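PDB 3RSI: putative enoyl-CoA hydratase/isomerase from Mycobacterium abscessus, which probably acts as a hydro-lyase in lipid metabolism, adding or removing water in the manner of enoyl-CoA hydratases. Local coordinates for residues Met24-Arg29 with Thr35-Gln40; Ile126-Glu131 with Arg198-Arg203; Gly143-Pro146 with Ser150-Arg153. All blocks are in the same frame, centred on the assembly; numbering follows the deposited sequence.

Contact 1: Met24-Arg29 with Thr35-Gln40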
loop_
_atom_site.group_PDB
_atom_site.type_symbol
_atom_site.label_atom_id
_atom_site.label_comp_id
_atom_site.label_asym_id
_atom_site.label_seq_id
_atom_site.Cartn_x
_atom_site.Cartn_y
_atom_site.Cartn_z
ATOM N N MET B 24 -24.695 10.423 -10.855
ATOM C CA MET B 24 -24.620 11.786 -10.374
ATOM C C MET B 24 -24.975 12.689 -11.555
ATOM O O MET B 24 -24.363 12.590 -12.615
ATOM C CB MET B 24 -23.217 12.083 -9.858
ATOM C CG MET B 24 -22.831 11.264 -8.657
ATOM S SD MET B 24 -21.109 11.424 -8.174
ATOM C CE MET B 24 -20.345 10.347 -9.421
ATOM N N ASN B 25 -25.991 13.526 -11.372
ATOM C CA ASN B 25 -26.655 14.229 -12.478
ATOM C C ASN B 25 -26.874 15.724 -12.229
ATOM O O ASN B 25 -27.972 16.152 -11.891
ATOM C CB ASN B 25 -28.002 13.560 -12.735
ATOM C CG ASN B 25 -28.719 14.132 -13.942
ATOM O OD1 ASN B 25 -28.090 14.535 -14.922
ATOM N ND2 ASN B 25 -30.033 14.188 -13.865
ATOM N N ARG B 26 -25.813 16.505 -12.349
ATOM C CA ARG B 26 -25.922 17.973 -12.357
ATOM C C ARG B 26 -24.973 18.520 -13.412
ATOM O O ARG B 26 -23.891 19.034 -13.093
ATOM C CB ARG B 26 -25.564 18.579 -10.998
ATOM C CG ARG B 26 -26.413 18.136 -9.844
ATOM C CD ARG B 26 -25.877 18.747 -8.565
ATOM N NE ARG B 26 -26.128 20.201 -8.487
ATOM C CZ ARG B 26 -25.301 21.086 -7.927
ATOM N NH1 ARG B 26 -24.129 20.711 -7.416
ATOM N NH2 ARG B 26 -25.639 22.369 -7.884
ATOM N N PRO B 27 -25.373 18.422 -14.679
ATOM C CA PRO B 27 -24.460 18.747 -15.776
ATOM C C PRO B 27 -23.913 20.179 -15.739
ATOM O O PRO B 27 -22.756 20.401 -16.058
ATOM C CB PRO B 27 -25.313 18.520 -17.025
ATOM C CG PRO B 27 -26.371 17.609 -16.629
ATOM C CD PRO B 27 -26.613 17.798 -15.156
ATOM N N HIS B 28 -24.739 21.122 -15.313
ATOM C CA HIS B 28 -24.356 22.521 -15.176
ATOM C C HIS B 28 -23.221 22.761 -14.179
ATOM O O HIS B 28 -22.600 23.812 -14.212
ATOM C CB HIS B 28 -25.596 23.364 -14.816
ATOM C CG HIS B 28 -26.351 22.858 -13.632
ATOM N ND1 HIS B 28 -26.269 23.453 -12.392
ATOM C CD2 HIS B 28 -27.194 21.806 -13.491
ATOM C CE1 HIS B 28 -27.051 22.803 -11.546
ATOM N NE2 HIS B 28 -27.612 21.792 -12.185
ATOM N N ARG B 29 -22.939 21.780 -13.320
ATOM C CA ARG B 29 -21.832 21.817 -12.374
ATOM C C ARG B 29 -20.945 20.577 -12.491
ATOM O O ARG B 29 -20.253 20.223 -11.535
ATOM C CB ARG B 29 -22.374 21.890 -10.938
ATOM C CG ARG B 29 -23.154 23.180 -10.594
ATOM C CD ARG B 29 -22.268 24.377 -10.421
ATOM N NE ARG B 29 -21.005 24.064 -9.752
ATOM C CZ ARG B 29 -20.838 23.893 -8.442
ATOM N NH1 ARG B 29 -21.857 23.996 -7.596
ATOM N NH2 ARG B 29 -19.625 23.611 -7.967
ATOM N N THR B 35 -26.055 19.267 -1.282
ATOM C CA THR B 35 -26.718 18.741 -0.089
ATOM C C THR B 35 -27.814 17.777 -0.520
ATOM O O THR B 35 -27.961 16.702 0.045
ATOM C CB THR B 35 -27.322 19.868 0.750
ATOM O OG1 THR B 35 -28.213 20.627 -0.073
ATOM C CG2 THR B 35 -26.227 20.785 1.288
ATOM N N ASN B 36 -28.552 18.162 -1.552
ATOM C CA ASN B 36 -29.590 17.337 -2.151
ATOM C C ASN B 36 -29.123 15.961 -2.626
ATOM O O ASN B 36 -29.736 14.940 -2.305
ATOM C CB ASN B 36 -30.160 18.070 -3.362
ATOM C CG ASN B 36 -31.626 17.922 -3.489
ATOM O OD1 ASN B 36 -32.160 16.822 -3.337
ATOM N ND2 ASN B 36 -32.314 19.038 -3.783
ATOM N N MET B 37 -28.072 15.961 -3.439
ATOM C CA MET B 37 -27.465 14.742 -3.948
ATOM C C MET B 37 -26.986 13.879 -2.784
ATOM O O MET B 37 -27.136 12.666 -2.808
ATOM C CB MET B 37 -26.285 15.059 -4.887
ATOM C CG MET B 37 -25.850 13.850 -5.709
ATOM S SD MET B 37 -24.351 14.060 -6.633
ATOM C CE MET B 37 -24.869 15.410 -7.713
ATOM N N VAL B 38 -26.403 14.503 -1.770
ATOM C CA VAL B 38 -25.895 13.738 -0.638
ATOM C C VAL B 38 -27.041 13.080 0.135
ATOM O O VAL B 38 -26.933 11.912 0.502
ATOM C CB VAL B 38 -24.974 14.566 0.289
ATOM C CG1 VAL B 38 -24.608 13.759 1.542
ATOM C CG2 VAL B 38 -23.703 14.991 -0.448
ATOM N N SER B 39 -28.147 13.796 0.357
ATOM C CA SER B 39 -29.360 13.162 0.930
ATOM C C SER B 39 -29.858 11.992 0.077
ATOM O O SER B 39 -30.244 10.939 0.607
ATOM C CB SER B 39 -30.501 14.166 1.100
ATOM O OG SER B 39 -30.075 15.209 1.957
ATOM N N GLN B 40 -29.845 12.178 -1.245
ATOM C CA GLN B 40 -30.293 11.128 -2.150
ATOM C C GLN B 40 -29.319 9.940 -2.114
ATOM O O GLN B 40 -29.752 8.793 -2.217
ATOM C CB GLN B 40 -30.464 11.678 -3.572
ATOM C CG GLN B 40 -31.668 12.645 -3.707
ATOM C CD GLN B 40 -31.725 13.366 -5.046
ATOM O OE1 GLN B 40 -30.852 13.188 -5.903
ATOM N NE2 GLN B 40 -32.763 14.200 -5.235
#

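Contact 2: Ile126-Glu131 with Arg198-Arg203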
loop_
_atom_site.group_PDB
_atom_site.type_symbol
_atom_site.label_atom_id
_atom_site.label_comp_id
_atom_site.label_asym_id
_atom_site.label_seq_id
_atom_site.Cartn_x
_atom_site.Cartn_y
_atom_site.Cartn_z
ATOM N N ILE B 126 6.968 14.086 -0.677
ATOM C CA ILE B 126 6.870 14.125 -2.133
ATOM C C ILE B 126 8.277 13.866 -2.654
ATOM O O ILE B 126 9.250 14.407 -2.123
ATOM C CB ILE B 126 6.354 15.511 -2.617
ATOM C CG1 ILE B 126 4.960 15.791 -2.034
ATOM C CG2 ILE B 126 6.337 15.598 -4.146
ATOM C CD1 ILE B 126 4.527 17.275 -2.104
ATOM N N ARG B 127 8.396 13.018 -3.665
ATOM C CA ARG B 127 9.707 12.452 -3.995
ATOM C C ARG B 127 9.929 12.434 -5.487
ATOM O O ARG B 127 9.156 11.820 -6.223
ATOM C CB ARG B 127 9.810 11.032 -3.436
ATOM C CG ARG B 127 9.688 10.965 -1.922
ATOM C CD ARG B 127 9.417 9.567 -1.393
ATOM N NE ARG B 127 8.933 9.603 -0.000
ATOM C CZ ARG B 127 8.399 8.577 0.656
ATOM N NH1 ARG B 127 8.283 7.397 0.069
ATOM N NH2 ARG B 127 7.964 8.734 1.901
ATOM N N VAL B 128 10.995 13.102 -5.912
ATOM C CA VAL B 128 11.381 13.174 -7.310
ATOM C C VAL B 128 12.715 12.445 -7.482
ATOM O O VAL B 128 13.709 12.770 -6.806
ATOM C CB VAL B 128 11.581 14.636 -7.770
ATOM C CG1 VAL B 128 11.955 14.668 -9.272
ATOM C CG2 VAL B 128 10.322 15.462 -7.487
ATOM N N SER B 129 12.746 11.474 -8.390
ATOM C CA SER B 129 13.977 10.717 -8.635
ATOM C C SER B 129 14.631 11.057 -9.965
ATOM O O SER B 129 14.017 10.961 -11.040
ATOM C CB SER B 129 13.702 9.214 -8.605
ATOM O OG SER B 129 14.893 8.482 -8.803
ATOM N N ASP B 130 15.906 11.409 -9.884
ATOM C CA ASP B 130 16.764 11.403 -11.054
ATOM C C ASP B 130 16.686 10.017 -11.708
ATOM O O ASP B 130 16.670 8.993 -11.030
ATOM C CB ASP B 130 18.212 11.695 -10.641
ATOM C CG ASP B 130 19.115 11.958 -11.815
ATOM O OD1 ASP B 130 19.490 10.997 -12.509
ATOM O OD2 ASP B 130 19.476 13.132 -12.023
ATOM N N GLU B 131 16.610 10.024 -13.031
ATOM C CA GLU B 131 16.771 8.861 -13.894
ATOM C C GLU B 131 17.800 7.825 -13.409
ATOM O O GLU B 131 17.605 6.613 -13.536
ATOM C CB GLU B 131 17.306 9.396 -15.236
ATOM C CG GLU B 131 16.807 8.746 -16.419
ATOM C CD GLU B 131 17.487 9.276 -17.668
ATOM O OE1 GLU B 131 17.914 10.471 -17.731
ATOM O OE2 GLU B 131 17.588 8.471 -18.598
ATOM N N ARG B 198 11.639 22.054 -7.186
ATOM C CA ARG B 198 11.340 23.484 -7.034
ATOM C C ARG B 198 9.977 23.837 -7.591
ATOM O O ARG B 198 9.231 24.636 -7.001
ATOM C CB ARG B 198 12.399 24.348 -7.711
ATOM C CG ARG B 198 13.680 24.528 -6.938
ATOM C CD ARG B 198 14.659 25.296 -7.815
ATOM N NE ARG B 198 16.024 25.264 -7.311
ATOM C CZ ARG B 198 16.512 26.060 -6.359
ATOM N NH1 ARG B 198 15.740 26.965 -5.754
ATOM N NH2 ARG B 198 17.790 25.943 -6.004
ATOM N N SER B 199 9.634 23.230 -8.718
ATOM C CA SER B 199 8.334 23.480 -9.334
ATOM C C SER B 199 7.199 22.976 -8.434
ATOM O O SER B 199 6.195 23.658 -8.264
ATOM C CB SER B 199 8.265 22.847 -10.728
ATOM O OG SER B 199 6.919 22.815 -11.181
ATOM N N LEU B 200 7.379 21.804 -7.825
ATOM C CA LEU B 200 6.385 21.274 -6.863
ATOM C C LEU B 200 6.255 22.168 -5.627
ATOM O O LEU B 200 5.135 22.445 -5.166
ATOM C CB LEU B 200 6.737 19.836 -6.453
ATOM C CG LEU B 200 6.552 18.809 -7.580
ATOM C CD1 LEU B 200 7.379 17.519 -7.343
ATOM C CD2 LEU B 200 5.084 18.497 -7.784
ATOM N N ALA B 201 7.402 22.608 -5.099
ATOM C CA ALA B 201 7.455 23.532 -3.965
ATOM C C ALA B 201 6.685 24.820 -4.250
ATOM O O ALA B 201 5.922 25.276 -3.403
ATOM C CB ALA B 201 8.915 23.860 -3.599
ATOM N N ASP B 202 6.886 25.389 -5.438
ATOM C CA ASP B 202 6.180 26.606 -5.836
ATOM C C ASP B 202 4.664 26.409 -5.774
ATOM O O ASP B 202 3.941 27.316 -5.349
ATOM C CB ASP B 202 6.566 27.047 -7.248
ATOM C CG ASP B 202 7.963 27.641 -7.326
ATOM O OD1 ASP B 202 8.476 28.159 -6.290
ATOM O OD2 ASP B 202 8.534 27.602 -8.450
ATOM N N ARG B 203 4.193 25.234 -6.192
ATOM C CA ARG B 203 2.779 24.933 -6.151
ATOM C C ARG B 203 2.330 24.879 -4.690
ATOM O O ARG B 203 1.291 25.424 -4.342
ATOM C CB ARG B 203 2.478 23.614 -6.893
ATOM C CG ARG B 203 1.027 23.161 -6.828
ATOM C CD ARG B 203 0.084 24.120 -7.534
ATOM N NE ARG B 203 -0.528 25.104 -6.637
ATOM C CZ ARG B 203 -1.511 25.925 -7.003
ATOM N NH1 ARG B 203 -2.050 26.761 -6.117
ATOM N NH2 ARG B 203 -1.973 25.908 -8.248
#

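Contact 3: Gly143-Pro146 with Ser150-Arg153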
loop_
_atom_site.group_PDB
_atom_site.type_symbol
_atom_site.label_atom_id
_atom_site.label_comp_id
_atom_site.label_asym_id
_atom_site.label_seq_id
_atom_site.Cartn_x
_atom_site.Cartn_y
_atom_site.Cartn_z
ATOM N N GLY B 143 25.580 -7.258 8.342
ATOM C CA GLY B 143 25.188 -7.741 9.666
ATOM C C GLY B 143 24.534 -6.668 10.527
ATOM O O GLY B 143 24.532 -6.777 11.749
ATOM N N LEU B 144 23.972 -5.646 9.877
ATOM C CA LEU B 144 23.185 -4.598 10.541
ATOM C C LEU B 144 21.743 -4.670 10.060
ATOM O O LEU B 144 21.439 -5.427 9.136
ATOM C CB LEU B 144 23.759 -3.209 10.217
ATOM C CG LEU B 144 25.149 -2.866 10.778
ATOM C CD1 LEU B 144 25.676 -1.522 10.213
ATOM C CD2 LEU B 144 25.106 -2.825 12.300
ATOM N N VAL B 145 20.859 -3.871 10.671
ATOM C CA VAL B 145 19.509 -3.697 10.145
ATOM C C VAL B 145 19.178 -2.219 9.914
ATOM O O VAL B 145 19.728 -1.354 10.576
ATOM C CB VAL B 145 18.459 -4.344 11.067
ATOM C CG1 VAL B 145 18.599 -5.904 11.061
ATOM C CG2 VAL B 145 18.508 -3.737 12.465
ATOM N N PRO B 146 18.281 -1.917 8.961
ATOM C CA PRO B 146 17.822 -0.533 8.816
ATOM C C PRO B 146 16.779 -0.183 9.898
ATOM O O PRO B 146 15.554 -0.210 9.657
ATOM C CB PRO B 146 17.241 -0.513 7.422
ATOM C CG PRO B 146 16.712 -1.875 7.225
ATOM C CD PRO B 146 17.592 -2.814 8.026
ATOM N N SER B 150 12.777 2.055 8.932
ATOM C CA SER B 150 12.461 1.358 7.663
ATOM C C SER B 150 11.649 0.090 7.869
ATOM O O SER B 150 10.774 -0.235 7.053
ATOM C CB SER B 150 13.717 1.025 6.861
ATOM O OG SER B 150 14.380 2.211 6.413
ATOM N N MET B 151 11.924 -0.613 8.960
ATOM C CA MET B 151 11.243 -1.883 9.210
ATOM C C MET B 151 9.787 -1.660 9.616
ATOM O O MET B 151 8.928 -2.422 9.234
ATOM C CB MET B 151 12.021 -2.720 10.220
ATOM C CG MET B 151 13.395 -3.129 9.661
ATOM S SD MET B 151 14.432 -4.119 10.748
ATOM C CE MET B 151 14.990 -2.865 11.888
ATOM N N VAL B 152 9.519 -0.578 10.336
ATOM C CA VAL B 152 8.145 -0.108 10.607
ATOM C C VAL B 152 7.465 0.419 9.328
ATOM O O VAL B 152 6.352 -0.003 8.987
ATOM C CB VAL B 152 8.173 1.018 11.654
ATOM C CG1 VAL B 152 6.812 1.723 11.784
ATOM C CG2 VAL B 152 8.645 0.477 13.023
ATOM N N ARG B 153 8.170 1.289 8.600
ATOM C CA ARG B 153 7.547 2.170 7.610
ATOM C C ARG B 153 7.480 1.656 6.185
ATOM O O ARG B 153 6.508 1.926 5.500
ATOM C CB ARG B 153 8.252 3.522 7.565
ATOM C CG ARG B 153 8.058 4.346 8.796
ATOM C CD ARG B 153 9.167 5.346 8.930
ATOM N NE ARG B 153 8.952 6.241 10.049
ATOM C CZ ARG B 153 9.856 7.102 10.485
ATOM N NH1 ARG B 153 11.049 7.149 9.917
ATOM N NH2 ARG B 153 9.574 7.902 11.509
#

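Contact 1: Met24-Arg29 with Thr35-Gln40
Met24 and Met37 bring the two backbones closest, with CA atoms 7.6 Å apart where the end of strand 19-24 faces the first turn of helix 35-50. Because strand 56-61 follows that helix and runs parallel to 19-24 beside it, the contact belongs to a beta-alpha-beta crossover in the crotonase fold, at the loop from strand into helix. It is a worked example of one flexible side chain packing against both the strand end and the loop in such a connection. Met37 reaches out with CG anti to its backbone N (chi1 -166°), and the bend at chi3 (-62°) gives its sulfur and its methyl different partners. SD lies against the base of the Met24 side chain, 3.8 Å from Met24 CG, and the two methionines cross at about a right angle. Beyond this touch the end of Met24 turns away from the helix. The polar end of Arg26 is engaged elsewhere: its NH1 bonds to Ala32 O, and Arg29 CG rests on one face of the guanidinium near its rim. What Arg26 offers the helix is its aliphatic stem, where Met37 CE sits 3.8 Å from Arg26 CG and 3.6 Å from Arg26 CD.

Contact 2: Ile126-Glu131 with Arg198-Arg203
Arg127 NH2 is gripped by two acceptors, Thr124 O and Gln157 OE1, and Arg127 NH1 bonds to Leu183 O, so three acceptors hold the guanidinium of this buried residue through its two terminal nitrogens. Its side chain leaves the strand away from helix 193-205, while its neighbours Ile126 and Val128 point toward that helix and meet Leu200. Farther along, Ser129 OG donates to Asp130 O over 2.9 Å, approaching from above the carbonyl plane, 39° out of it.

The alternation is that of a strand with two different faces. Within this chain, strand 126-130 runs between strands 105-109 and 186-188, parallel to both, in the crotonase fold, and helix 193-205, which follows strand 186-188 in the chain, packs across one side of it. Nearest in backbone are Ile126 and Leu200, whose CA atoms stand 8.6 Å apart, a spacing bridged by side chains alone.

One methyl of Leu200 does the touching. CD1 lies 3.6 Å from Val128 CG2 and 3.9 Å from Ile126 CG2, and the directions to these two methyls make nearly a right angle at CD1, which thus lodges in the notch between residues two apart on the strand. The branches are turned to suit: Ile126 offers CG2, anti to its own backbone N, whereas Val128 offers the methyl lying beside its N, with CG1 swung to the anti position (chi1 -179°). Both strand side chains cross that of Leu200 at a slant. Around them Val128 also touches Val188 and Lys196, and Leu200 touches His186; from the second subunit, Thr169 packs on Ile126 and Glu165 on Leu200.

Contact 3: Gly143-Pro146 with Ser150-Arg153
The loop that leads into helix 150-157 of the crotonase fold folds back on the first turn of that helix, so that Val145 and Pro146 meet Ser150 and Met151. The contact illustrates how a backbone carbonyl oxygen can pack against side-chain carbons. Pro146 O lies against three carbons of the helix: Ser150 CB at 3.6 Å, Met151 CG also at 3.6 Å, and Met151 CE at 3.5 Å. Met151 can touch the oxygen twice because its chain, extended as far as SD, bends at chi3 (-76°) and brings the terminal methyl back. The same CE packs 3.7 Å from Val145 CG2, and the side chains of Val145 and Met151 cross at about a right angle. The proline ring leans on the serine, with Pro146 CB 3.9 Å from Ser150 CB.

Ser150 OG is bound by Glu119 OE1 and Gln122 NE2. Glu119, and Glu139 beside Pro146, fall at positions that hold the two active-site glutamates in classical enoyl-CoA hydratases, consistent with this turn bordering the site here. The third subunit closes over the start of the helix: Thr238 of that subunit packs on both Val145 and Met151, and its Glu234 accepts from the backbone through OE2, by a hydrogen bond from Val152 N and a weak one from Met151 N.

In the fold
Contacts 1, 2 and 3 sample separate parts of one crotonase-type chain, and none touches another. Contact 1 closes before the others open in sequence and lies far from them: its centre is about 36 Å from that of contact 2 and about 49 Å from that of contact 3, which is on the opposite side of the chain's centre. Contact 3 is nested within the loop that contact 2 closes, and their nearest atoms come within about 8 Å. Subunit partners divide differently, since contacts 1 and 2 both touch the second subunit of the trimer, whereas contact 3 meets the third. If the family's active-site positions apply, contact 3 has both glutamates, Glu119 and Glu139, among its neighbours.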